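Local atomic coordinates of putative NAD dependent dehydrogenase (PDB entry 6NOR), a protein that binds NAD and probably acts as an NAD-dependent oxidoreductase in the biosynthesis of the antibiotic gentamicin. Residues 109-115 / 137-142; 164-170 / 264-270; 280-286 / 299-305. One frame throughout, in Å; residues are numbered along the deposited sequence.

Along the chain the three contacts follow one another without overlap. Contact 1 joins the last two strands of the parallel Rossmann sheet, 111-114 and 139-141, beside the nicotinamide end of NAD. Contact 2 lies in the C-terminal domain, on the large mixed sheet, where strands 167-175 and 260-267 meet near one end of each. Contact 3 comes later, where strand 282-286 meets the chain that leads to helix 307-310. Their centres are about 35 Å (1 and 2), 36 Å (1 and 3) and 31 Å (2 and 3) apart, and none touches another. Contacts 2 and 3 both reach the third subunit of the tetramer, whereas contact 1 touches no other chain and carries Glu115, which binds NAD.

Contact 1: 109-115 / 137-142; sequences GRNVLVE and VVLAHG. With NAD (nicotinamide-adenine-dinucleotide), chain G.
Asn111 turns its amide oxygen across to the backbone of Val138: Val138 N reaches Asn111 OD1 at 2.9 Å in an almost straight bond (177°), the donor tilted 20° from the amide plane. With CG beside its own backbone N (chi1 -55°), the side chain thereby takes the place of a backbone acceptor at the start of the parallel pairing, while ND2 binds Arg87 O. Val137 packs its CG1 on Gly109 O at 3.7 Å. The ladder continues through Val112 N to Val138 O, Ala140 N to Val112 O, Val114 N to Ala140 O and Gly142 N to Val114 O. On one face Leu139 CD1 touches both Val112 CG1 (3.8 Å) and Val114 CG2 (4.0 Å); on the other, Leu113 CD1 approaches Ala140 CB at 4.1 Å. At the cofactor end the chain of Glu115 bends at chi2, and OE1 accepts the nicotinamide amide, NAD N7N, at 2.9 Å; OE2 binds His39. Strands 111-114 and 139-141 with helix 122-134 form a beta-alpha-beta unit of the Rossmann fold. Strand 86-91 pairs along the other edge of 111-114, helix 98-107 packs on Val112 and Val114, and helix 313-326 covers Leu113 and Ala140.

Contact 2: 164-170 / 264-270; sequences LGTVHSV and EVIGTEG
The His168 imidazole lies over the carbonyl of Ile266, whose O sits 3.4 Å from the ring plane, above its centre. The ring is brought there by chi1 of 52°, which sets CG between the backbone N and the carbonyl carbon, and its CE1 meets Ile266 CG2 at 3.6 Å, the two side chains crossing at a slant. Its NE2 binds Ala254 O of the second subunit. The same Ile266 O takes two backbone donors in its carbonyl plane, His168 N at 2.9 Å and Ser169 N at 3.2 Å. Two residues thus face one, a classic beta bulge in the antiparallel pairing of strands 167-175 and 260-267; Ile266 N returns a nearly straight bond (173°) to Ser169 O. On the other face Val265 uses both branches: CG1 touches Val167 CG1 (3.7 Å) and Leu164 CD2, the leucine crossing it at about a right angle, while CG2 meets Val170 CG2 at 3.8 Å. Toward the turn, Thr268 OG1 accepts Thr166 N at 3.1 Å. Leu164 O receives Glu269 N at 2.8 Å from above its carbonyl plane and, weakly, Gly270 N. Gly270 pairs with a strand of the third subunit, carrying the sheet across that interface.

Contact 3: 280-286 / 299-305; sequences MGVEAYT and GWLRPEW
The side chains of Tyr285 and Trp300 cross at about a right angle; the phenol edge faces the indole's five-membered ring in an edge-to-face pair, the ring planes 50° apart, and Tyr285 CD2 comes to 3.3 Å from Trp300 CD1. The strand backbone brings Tyr285 CB over the six-membered ring of the same indole, a CH-pi contact, and CG anti to the backbone N (chi1 175°) sends the phenol ring on toward the five-membered ring. At the far end Met280 SD lies over the face of the Trp305 five-membered ring, 4.3 Å from its centroid, a Met-aromatic contact. Among hydrogen bonds, Trp305 NE1 meets a lone pair of Met280 O at 2.9 Å, close to the indole plane, and Trp305 N donates weakly to the sulfur. Antiparallel backbone bonds join Ala284 with Leu301 in both directions, Leu301 N reaching Ala284 O at 2.8 Å, and likewise Thr286 with Gly299. Apolar packing sets Val282 CG1 against Pro303 CD (4.0 Å) and Ala284 CB against Pro303 CG. Outside the pairing, Glu283 and Arg302 each form a salt bridge to the fourth subunit, with its Arg302 and Glu283 respectively. Strand 282-286 pairs along its other edge with a strand of the third subunit, while 299-305 leads into helix 307-310.

Contact 1: 109-115 / 137-142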
loop_
_atom_site.group_PDB
_atom_site.type_symbol
_atom_site.label_atom_id
_atom_site.label_comp_id
_atom_site.label_asym_id
_atom_site.label_seq_id
_atom_site.Cartn_x
_atom_site.Cartn_y
_atom_site.Cartn_z
ATOM N N GLY A 109 24.959 44.189 -1.874
ATOM C CA GLY A 109 24.454 44.219 -0.515
ATOM C C GLY A 109 23.057 43.676 -0.326
ATOM O O GLY A 109 22.348 44.081 0.580
ATOM N N ARG A 110 22.656 42.751 -1.181
ATOM C CA ARG A 110 21.330 42.145 -1.075
ATOM C C ARG A 110 21.350 40.719 -0.548
ATOM O O ARG A 110 22.272 39.953 -0.814
ATOM C CB ARG A 110 20.644 42.155 -2.431
ATOM C CG ARG A 110 19.688 43.271 -2.608
ATOM C CD ARG A 110 20.403 44.597 -2.715
ATOM N NE ARG A 110 19.557 45.538 -3.429
ATOM C CZ ARG A 110 19.995 46.610 -4.056
ATOM N NH1 ARG A 110 21.284 46.887 -4.053
ATOM N NH2 ARG A 110 19.145 47.396 -4.693
ATOM N N ASN A 111 20.309 40.366 0.191
ATOM C CA ASN A 111 20.105 38.984 0.600
ATOM C C ASN A 111 19.736 38.153 -0.611
ATOM O O ASN A 111 19.147 38.670 -1.555
ATOM C CB ASN A 111 19.017 38.892 1.651
ATOM C CG ASN A 111 19.289 39.773 2.832
ATOM O OD1 ASN A 111 19.941 39.363 3.793
ATOM N ND2 ASN A 111 18.792 40.999 2.771
ATOM N N VAL A 112 20.088 36.874 -0.597
ATOM C CA VAL A 112 19.878 36.065 -1.777
ATOM C C VAL A 112 19.537 34.603 -1.441
ATOM O O VAL A 112 20.124 33.989 -0.564
ATOM C CB VAL A 112 21.124 36.143 -2.717
ATOM C CG1 VAL A 112 22.304 35.436 -2.124
ATOM C CG2 VAL A 112 20.801 35.602 -4.106
ATOM N N LEU A 113 18.528 34.090 -2.134
ATOM C CA LEU A 113 18.178 32.683 -2.129
ATOM C C LEU A 113 18.544 32.128 -3.488
ATOM O O LEU A 113 17.992 32.562 -4.482
ATOM C CB LEU A 113 16.685 32.483 -1.847
ATOM C CG LEU A 113 16.042 31.122 -2.130
ATOM C CD1 LEU A 113 16.777 30.016 -1.414
ATOM C CD2 LEU A 113 14.575 31.097 -1.725
ATOM N N VAL A 114 19.490 31.193 -3.520
ATOM C CA VAL A 114 19.921 30.529 -4.748
ATOM C C VAL A 114 19.351 29.134 -4.851
ATOM O O VAL A 114 19.469 28.353 -3.930
ATOM C CB VAL A 114 21.448 30.395 -4.835
ATOM C CG1 VAL A 114 21.849 29.873 -6.203
ATOM C CG2 VAL A 114 22.118 31.721 -4.527
ATOM N N GLU A 115 18.720 28.829 -5.970
ATOM C CA GLU A 115 18.248 27.500 -6.202
ATOM C C GLU A 115 19.388 26.477 -6.182
ATOM O O GLU A 115 20.536 26.803 -6.430
ATOM C CB GLU A 115 17.513 27.421 -7.527
ATOM C CG GLU A 115 16.020 27.444 -7.388
ATOM C CD GLU A 115 15.485 26.377 -6.430
ATOM O OE1 GLU A 115 16.096 25.292 -6.300
ATOM O OE2 GLU A 115 14.439 26.633 -5.810
ATOM N N VAL A 137 24.848 39.702 4.855
ATOM C CA VAL A 137 23.557 39.319 4.266
ATOM C C VAL A 137 23.298 37.826 4.369
ATOM O O VAL A 137 24.200 37.038 4.630
ATOM C CB VAL A 137 23.446 39.714 2.779
ATOM C CG1 VAL A 137 23.485 41.225 2.624
ATOM C CG2 VAL A 137 24.541 39.055 1.968
ATOM N N VAL A 138 22.047 37.443 4.173
ATOM C CA VAL A 138 21.688 36.038 4.177
ATOM C C VAL A 138 21.967 35.437 2.810
ATOM O O VAL A 138 21.584 36.001 1.775
ATOM C CB VAL A 138 20.203 35.819 4.539
ATOM C CG1 VAL A 138 19.825 34.330 4.398
ATOM C CG2 VAL A 138 19.912 36.335 5.945
ATOM N N LEU A 139 22.680 34.315 2.832
ATOM C CA LEU A 139 22.804 33.412 1.697
ATOM C C LEU A 139 22.034 32.134 2.036
ATOM O O LEU A 139 22.301 31.481 3.031
ATOM C CB LEU A 139 24.266 33.085 1.395
ATOM C CG LEU A 139 24.557 31.960 0.379
ATOM C CD1 LEU A 139 23.984 32.262 -0.980
ATOM C CD2 LEU A 139 26.055 31.695 0.260
ATOM N N ALA A 140 21.070 31.787 1.202
ATOM C CA ALA A 140 20.239 30.640 1.470
ATOM C C ALA A 140 20.188 29.829 0.212
ATOM O O ALA A 140 20.357 30.380 -0.867
ATOM C CB ALA A 140 18.840 31.078 1.908
ATOM N N HIS A 141 19.973 28.522 0.330
ATOM C CA HIS A 141 19.960 27.673 -0.862
ATOM C C HIS A 141 18.687 26.844 -0.942
ATOM O O HIS A 141 18.088 26.505 0.072
ATOM C CB HIS A 141 21.184 26.760 -0.904
ATOM C CG HIS A 141 21.201 25.724 0.177
ATOM N ND1 HIS A 141 21.659 25.984 1.449
ATOM C CD2 HIS A 141 20.811 24.427 0.178
ATOM C CE1 HIS A 141 21.546 24.897 2.189
ATOM N NE2 HIS A 141 21.030 23.937 1.443
ATOM N N GLY A 142 18.292 26.510 -2.167
ATOM C CA GLY A 142 17.007 25.884 -2.410
ATOM C C GLY A 142 16.875 24.384 -2.219
ATOM O O GLY A 142 16.295 23.726 -3.071
HETATM P PA NAD G . 13.901 26.925 -16.619
HETATM O O1A NAD G . 14.648 26.562 -17.925
HETATM O O2A NAD G . 12.468 26.546 -16.628
HETATM O O5B NAD G . 14.002 28.473 -16.383
HETATM C C5B NAD G . 15.273 29.093 -16.470
HETATM C C4B NAD G . 14.988 30.605 -16.668
HETATM O O4B NAD G . 16.063 31.313 -16.476
HETATM C C3B NAD G . 14.584 30.844 -18.105
HETATM O O3B NAD G . 13.466 31.626 -18.106
HETATM C C2B NAD G . 15.792 31.600 -18.721
HETATM O O2B NAD G . 15.295 32.499 -19.778
HETATM C C1B NAD G . 16.207 32.282 -17.730
HETATM N N9A NAD G . 17.615 32.626 -17.807
HETATM C C8A NAD G . 18.647 31.949 -18.347
HETATM N N7A NAD G . 19.775 32.667 -18.121
HETATM C C5A NAD G . 19.439 33.772 -17.452
HETATM C C6A NAD G . 20.172 34.826 -16.994
HETATM N N6A NAD G . 21.531 35.011 -17.113
HETATM N N1A NAD G . 19.583 35.811 -16.332
HETATM C C2A NAD G . 18.243 35.792 -16.129
HETATM N N3A NAD G . 17.513 34.749 -16.594
HETATM C C4A NAD G . 18.105 33.742 -17.246
HETATM O O3 NAD G . 14.650 26.218 -15.458
HETATM P PN NAD G . 14.112 25.898 -13.994
HETATM O O1N NAD G . 13.228 26.954 -13.416
HETATM O O2N NAD G . 13.417 24.546 -13.993
HETATM O O5D NAD G . 15.400 25.798 -13.092
HETATM C C5D NAD G . 16.051 26.964 -12.624
HETATM C C4D NAD G . 16.828 26.625 -11.336
HETATM O O4D NAD G . 16.062 26.126 -10.408
HETATM C C3D NAD G . 17.890 25.521 -11.621
HETATM O O3D NAD G . 18.984 25.808 -10.957
HETATM C C2D NAD G . 17.215 24.222 -11.129
HETATM O O2D NAD G . 18.263 23.229 -10.759
HETATM C C1D NAD G . 16.521 24.614 -10.098
HETATM N N1N NAD G . 15.365 23.798 -9.871
HETATM C C2N NAD G . 15.030 23.476 -8.560
HETATM C C3N NAD G . 13.915 22.684 -8.277
HETATM C C7N NAD G . 13.627 22.355 -6.803
HETATM O O7N NAD G . 12.753 21.622 -6.518
HETATM N N7N NAD G . 14.449 22.922 -5.790
HETATM C C4N NAD G . 13.118 22.187 -9.284
HETATM C C5N NAD G . 13.442 22.515 -10.601
HETATM C C6N NAD G . 14.575 23.322 -10.889
HETATM O O HOH W 1 13.665 25.345 -3.677
#

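Contact 2: 164-170 / 264-270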
loop_
_atom_site.group_PDB
_atom_site.type_symbol
_atom_site.label_atom_id
_atom_site.label_comp_id
_atom_site.label_asym_id
_atom_site.label_seq_id
_atom_site.Cartn_x
_atom_site.Cartn_y
_atom_site.Cartn_z
ATOM N N LEU A 164 15.158 3.506 17.501
ATOM C CA LEU A 164 15.906 2.957 16.361
ATOM C C LEU A 164 17.152 2.165 16.716
ATOM O O LEU A 164 17.630 1.356 15.914
ATOM C CB LEU A 164 16.310 4.071 15.403
ATOM C CG LEU A 164 15.188 4.431 14.428
ATOM C CD1 LEU A 164 14.303 5.488 15.036
ATOM C CD2 LEU A 164 15.751 4.875 13.105
ATOM N N GLY A 165 17.681 2.396 17.909
ATOM C CA GLY A 165 18.971 1.850 18.255
ATOM C C GLY A 165 20.058 2.501 17.426
ATOM O O GLY A 165 20.023 3.688 17.149
ATOM N N THR A 166 21.032 1.707 17.026
ATOM C CA THR A 166 22.136 2.198 16.240
ATOM C C THR A 166 21.735 2.204 14.778
ATOM O O THR A 166 21.490 1.149 14.194
ATOM C CB THR A 166 23.398 1.329 16.445
ATOM O OG1 THR A 166 23.838 1.427 17.805
ATOM C CG2 THR A 166 24.516 1.767 15.525
ATOM N N VAL A 167 21.662 3.400 14.200
ATOM C CA VAL A 167 21.355 3.563 12.786
ATOM C C VAL A 167 22.526 3.121 11.909
ATOM O O VAL A 167 23.652 3.539 12.134
ATOM C CB VAL A 167 20.990 5.011 12.478
ATOM C CG1 VAL A 167 20.743 5.160 10.999
ATOM C CG2 VAL A 167 19.723 5.409 13.271
ATOM N N HIS A 168 22.266 2.249 10.934
ATOM C CA HIS A 168 23.329 1.753 10.056
ATOM C C HIS A 168 23.079 2.010 8.568
ATOM O O HIS A 168 23.981 1.878 7.755
ATOM C CB HIS A 168 23.556 0.243 10.274
ATOM C CG HIS A 168 22.310 -0.591 10.184
ATOM N ND1 HIS A 168 21.773 -1.009 8.985
ATOM C CD2 HIS A 168 21.499 -1.084 11.149
ATOM C CE1 HIS A 168 20.682 -1.716 9.215
ATOM N NE2 HIS A 168 20.491 -1.773 10.520
ATOM N N SER A 169 21.852 2.356 8.211
ATOM C CA SER A 169 21.481 2.482 6.806
ATOM C C SER A 169 20.565 3.648 6.589
ATOM O O SER A 169 19.623 3.851 7.348
ATOM C CB SER A 169 20.784 1.222 6.295
ATOM O OG SER A 169 21.709 0.284 5.797
ATOM N N VAL A 170 20.841 4.417 5.548
ATOM C CA VAL A 170 19.890 5.393 5.094
ATOM C C VAL A 170 19.866 5.294 3.579
ATOM O O VAL A 170 20.886 5.010 2.955
ATOM C CB VAL A 170 20.225 6.805 5.574
ATOM C CG1 VAL A 170 21.587 7.262 5.054
ATOM C CG2 VAL A 170 19.138 7.775 5.140
ATOM N N GLU A 264 14.480 6.274 3.595
ATOM C CA GLU A 264 14.480 5.106 4.458
ATOM C C GLU A 264 15.657 5.184 5.416
ATOM O O GLU A 264 16.785 5.395 5.008
ATOM C CB GLU A 264 14.550 3.851 3.600
ATOM C CG GLU A 264 14.445 2.528 4.302
ATOM C CD GLU A 264 14.620 1.365 3.310
ATOM O OE1 GLU A 264 14.010 0.292 3.516
ATOM O OE2 GLU A 264 15.362 1.531 2.309
ATOM N N VAL A 265 15.375 5.055 6.698
ATOM C CA VAL A 265 16.408 4.976 7.714
ATOM C C VAL A 265 16.243 3.698 8.517
ATOM O O VAL A 265 15.155 3.413 9.016
ATOM C CB VAL A 265 16.352 6.182 8.656
ATOM C CG1 VAL A 265 17.396 6.045 9.763
ATOM C CG2 VAL A 265 16.558 7.480 7.884
ATOM N N ILE A 266 17.313 2.921 8.636
ATOM C CA ILE A 266 17.263 1.642 9.349
ATOM C C ILE A 266 18.280 1.529 10.495
ATOM O O ILE A 266 19.485 1.661 10.291
ATOM C CB ILE A 266 17.487 0.483 8.380
ATOM C CG1 ILE A 266 16.617 0.664 7.138
ATOM C CG2 ILE A 266 17.191 -0.888 9.041
ATOM C CD1 ILE A 266 16.797 -0.450 6.126
ATOM N N GLY A 267 17.779 1.273 11.696
ATOM C CA GLY A 267 18.620 1.017 12.844
ATOM C C GLY A 267 18.514 -0.417 13.344
ATOM O O GLY A 267 17.864 -1.252 12.716
ATOM N N THR A 268 19.134 -0.713 14.484
ATOM C CA THR A 268 19.121 -2.083 14.987
ATOM C C THR A 268 17.831 -2.403 15.719
ATOM O O THR A 268 17.461 -3.547 15.823
ATOM C CB THR A 268 20.319 -2.373 15.936
ATOM O OG1 THR A 268 20.411 -1.338 16.916
ATOM C CG2 THR A 268 21.624 -2.439 15.152
ATOM N N GLU A 269 17.135 -1.392 16.215
ATOM C CA GLU A 269 15.895 -1.632 16.942
ATOM C C GLU A 269 14.665 -1.135 16.188
ATOM O O GLU A 269 13.550 -1.405 16.589
ATOM C CB GLU A 269 15.942 -0.968 18.323
ATOM C CG GLU A 269 17.025 -1.498 19.237
ATOM C CD GLU A 269 16.895 -2.990 19.482
ATOM O OE1 GLU A 269 15.780 -3.455 19.791
ATOM O OE2 GLU A 269 17.906 -3.703 19.347
ATOM N N GLY A 270 14.857 -0.401 15.107
ATOM C CA GLY A 270 13.714 0.163 14.409
ATOM C C GLY A 270 14.036 0.766 13.052
ATOM O O GLY A 270 15.185 0.765 12.633
#

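Contact 3: 280-286 / 299-305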
loop_
_atom_site.group_PDB
_atom_site.type_symbol
_atom_site.label_atom_id
_atom_site.label_comp_id
_atom_site.label_asym_id
_atom_site.label_seq_id
_atom_site.Cartn_x
_atom_site.Cartn_y
_atom_site.Cartn_z
ATOM N N MET A 280 0.620 9.974 -0.755
ATOM C CA MET A 280 -0.294 11.064 -0.523
ATOM C C MET A 280 -1.703 10.609 -0.172
ATOM O O MET A 280 -2.523 11.425 0.212
ATOM C CB MET A 280 -0.298 11.997 -1.723
ATOM C CG MET A 280 0.460 13.235 -1.351
ATOM S SD MET A 280 0.844 14.417 -2.590
ATOM C CE MET A 280 2.290 15.147 -1.865
ATOM N N GLY A 281 -1.964 9.308 -0.267
ATOM C CA GLY A 281 -3.201 8.731 0.225
ATOM C C GLY A 281 -4.415 8.957 -0.659
ATOM O O GLY A 281 -5.536 8.768 -0.223
ATOM N N VAL A 282 -4.201 9.375 -1.899
ATOM C CA VAL A 282 -5.301 9.517 -2.848
ATOM C C VAL A 282 -5.097 8.570 -4.020
ATOM O O VAL A 282 -4.012 8.500 -4.579
ATOM C CB VAL A 282 -5.421 10.965 -3.371
ATOM C CG1 VAL A 282 -6.553 11.105 -4.371
ATOM C CG2 VAL A 282 -5.614 11.906 -2.230
ATOM N N GLU A 283 -6.130 7.832 -4.388
ATOM C CA GLU A 283 -6.049 6.951 -5.551
ATOM C C GLU A 283 -7.206 7.184 -6.523
ATOM O O GLU A 283 -8.320 7.514 -6.129
ATOM C CB GLU A 283 -6.019 5.497 -5.115
ATOM C CG GLU A 283 -5.165 4.634 -5.981
ATOM C CD GLU A 283 -5.100 3.205 -5.493
ATOM O OE1 GLU A 283 -5.634 2.928 -4.400
ATOM O OE2 GLU A 283 -4.509 2.363 -6.204
ATOM N N ALA A 284 -6.931 7.036 -7.809
ATOM C CA ALA A 284 -7.978 7.227 -8.786
ATOM C C ALA A 284 -7.812 6.297 -9.970
ATOM O O ALA A 284 -6.721 5.851 -10.272
ATOM C CB ALA A 284 -8.011 8.648 -9.242
ATOM N N TYR A 285 -8.918 5.994 -10.629
ATOM C CA TYR A 285 -8.864 5.272 -11.874
ATOM C C TYR A 285 -9.836 5.914 -12.821
ATOM O O TYR A 285 -10.903 6.323 -12.410
ATOM C CB TYR A 285 -9.194 3.775 -11.693
ATOM C CG TYR A 285 -9.247 3.067 -13.026
ATOM C CD1 TYR A 285 -10.432 3.018 -13.766
ATOM C CD2 TYR A 285 -8.104 2.517 -13.581
ATOM C CE1 TYR A 285 -10.475 2.418 -15.003
ATOM C CE2 TYR A 285 -8.138 1.902 -14.816
ATOM C CZ TYR A 285 -9.331 1.859 -15.527
ATOM O OH TYR A 285 -9.385 1.274 -16.768
ATOM N N THR A 286 -9.477 6.000 -14.093
ATOM C CA THR A 286 -10.475 6.313 -15.105
ATOM C C THR A 286 -10.245 5.569 -16.422
ATOM O O THR A 286 -9.113 5.269 -16.791
ATOM C CB THR A 286 -10.534 7.819 -15.396
ATOM O OG1 THR A 286 -11.605 8.079 -16.305
ATOM C CG2 THR A 286 -9.234 8.318 -15.988
ATOM N N GLY A 299 -5.967 5.628 -16.605
ATOM C CA GLY A 299 -5.753 4.390 -15.878
ATOM C C GLY A 299 -5.679 4.622 -14.376
ATOM O O GLY A 299 -6.353 5.489 -13.863
ATOM N N TRP A 300 -4.870 3.831 -13.683
ATOM C CA TRP A 300 -4.672 3.989 -12.252
ATOM C C TRP A 300 -3.677 5.104 -11.951
ATOM O O TRP A 300 -2.560 5.095 -12.453
ATOM C CB TRP A 300 -4.205 2.670 -11.619
ATOM C CG TRP A 300 -5.354 1.725 -11.414
ATOM C CD1 TRP A 300 -5.728 0.700 -12.229
ATOM C CD2 TRP A 300 -6.304 1.752 -10.347
ATOM N NE1 TRP A 300 -6.843 0.072 -11.728
ATOM C CE2 TRP A 300 -7.221 0.702 -10.573
ATOM C CE3 TRP A 300 -6.468 2.559 -9.220
ATOM C CZ2 TRP A 300 -8.289 0.440 -9.716
ATOM C CZ3 TRP A 300 -7.530 2.293 -8.364
ATOM C CH2 TRP A 300 -8.423 1.238 -8.618
ATOM N N LEU A 301 -4.107 6.075 -11.153
ATOM C CA LEU A 301 -3.265 7.204 -10.767
ATOM C C LEU A 301 -3.125 7.290 -9.267
ATOM O O LEU A 301 -3.963 6.767 -8.531
ATOM C CB LEU A 301 -3.848 8.512 -11.278
ATOM C CG LEU A 301 -4.500 8.413 -12.643
ATOM C CD1 LEU A 301 -5.361 9.620 -12.887
ATOM C CD2 LEU A 301 -3.391 8.300 -13.670
ATOM N N ARG A 302 -2.061 7.948 -8.821
ATOM C CA ARG A 302 -1.967 8.388 -7.442
ATOM C C ARG A 302 -1.772 9.905 -7.404
ATOM O O ARG A 302 -0.665 10.376 -7.219
ATOM C CB ARG A 302 -0.825 7.685 -6.712
ATOM C CG ARG A 302 -1.042 6.213 -6.435
ATOM C CD ARG A 302 0.153 5.626 -5.705
ATOM N NE ARG A 302 0.691 4.431 -6.357
ATOM C CZ ARG A 302 1.402 4.439 -7.485
ATOM N NH1 ARG A 302 1.850 3.299 -7.989
ATOM N NH2 ARG A 302 1.660 5.584 -8.116
ATOM N N PRO A 303 -2.859 10.673 -7.585
ATOM C CA PRO A 303 -2.795 12.133 -7.741
ATOM C C PRO A 303 -2.194 12.853 -6.548
ATOM O O PRO A 303 -2.393 12.441 -5.415
ATOM C CB PRO A 303 -4.262 12.541 -7.898
ATOM C CG PRO A 303 -4.974 11.265 -8.273
ATOM C CD PRO A 303 -4.246 10.191 -7.542
ATOM N N GLU A 304 -1.464 13.932 -6.807
ATOM C CA GLU A 304 -0.926 14.734 -5.737
ATOM C C GLU A 304 -1.990 15.690 -5.242
ATOM O O GLU A 304 -2.939 16.012 -5.966
ATOM C CB GLU A 304 0.315 15.510 -6.204
ATOM C CG GLU A 304 0.137 16.286 -7.517
ATOM C CD GLU A 304 -0.646 17.601 -7.374
ATOM O OE1 GLU A 304 -0.708 18.157 -6.253
ATOM O OE2 GLU A 304 -1.211 18.074 -8.388
ATOM N N TRP A 305 -1.833 16.126 -4.000
ATOM C CA TRP A 305 -2.539 17.303 -3.492
ATOM C C TRP A 305 -1.497 18.249 -2.903
ATOM O O TRP A 305 -0.480 17.800 -2.402
ATOM C CB TRP A 305 -3.605 16.924 -2.448
ATOM C CG TRP A 305 -3.080 16.098 -1.309
ATOM C CD1 TRP A 305 -2.890 14.744 -1.302
ATOM C CD2 TRP A 305 -2.717 16.560 -0.000
ATOM N NE1 TRP A 305 -2.397 14.343 -0.077
ATOM C CE2 TRP A 305 -2.282 15.442 0.733
ATOM C CE3 TRP A 305 -2.707 17.820 0.613
ATOM C CZ2 TRP A 305 -1.840 15.540 2.049
ATOM C CZ3 TRP A 305 -2.256 17.922 1.914
ATOM C CH2 TRP A 305 -1.830 16.789 2.618
HETATM O O HOH W 2 -2.127 10.022 -3.981
#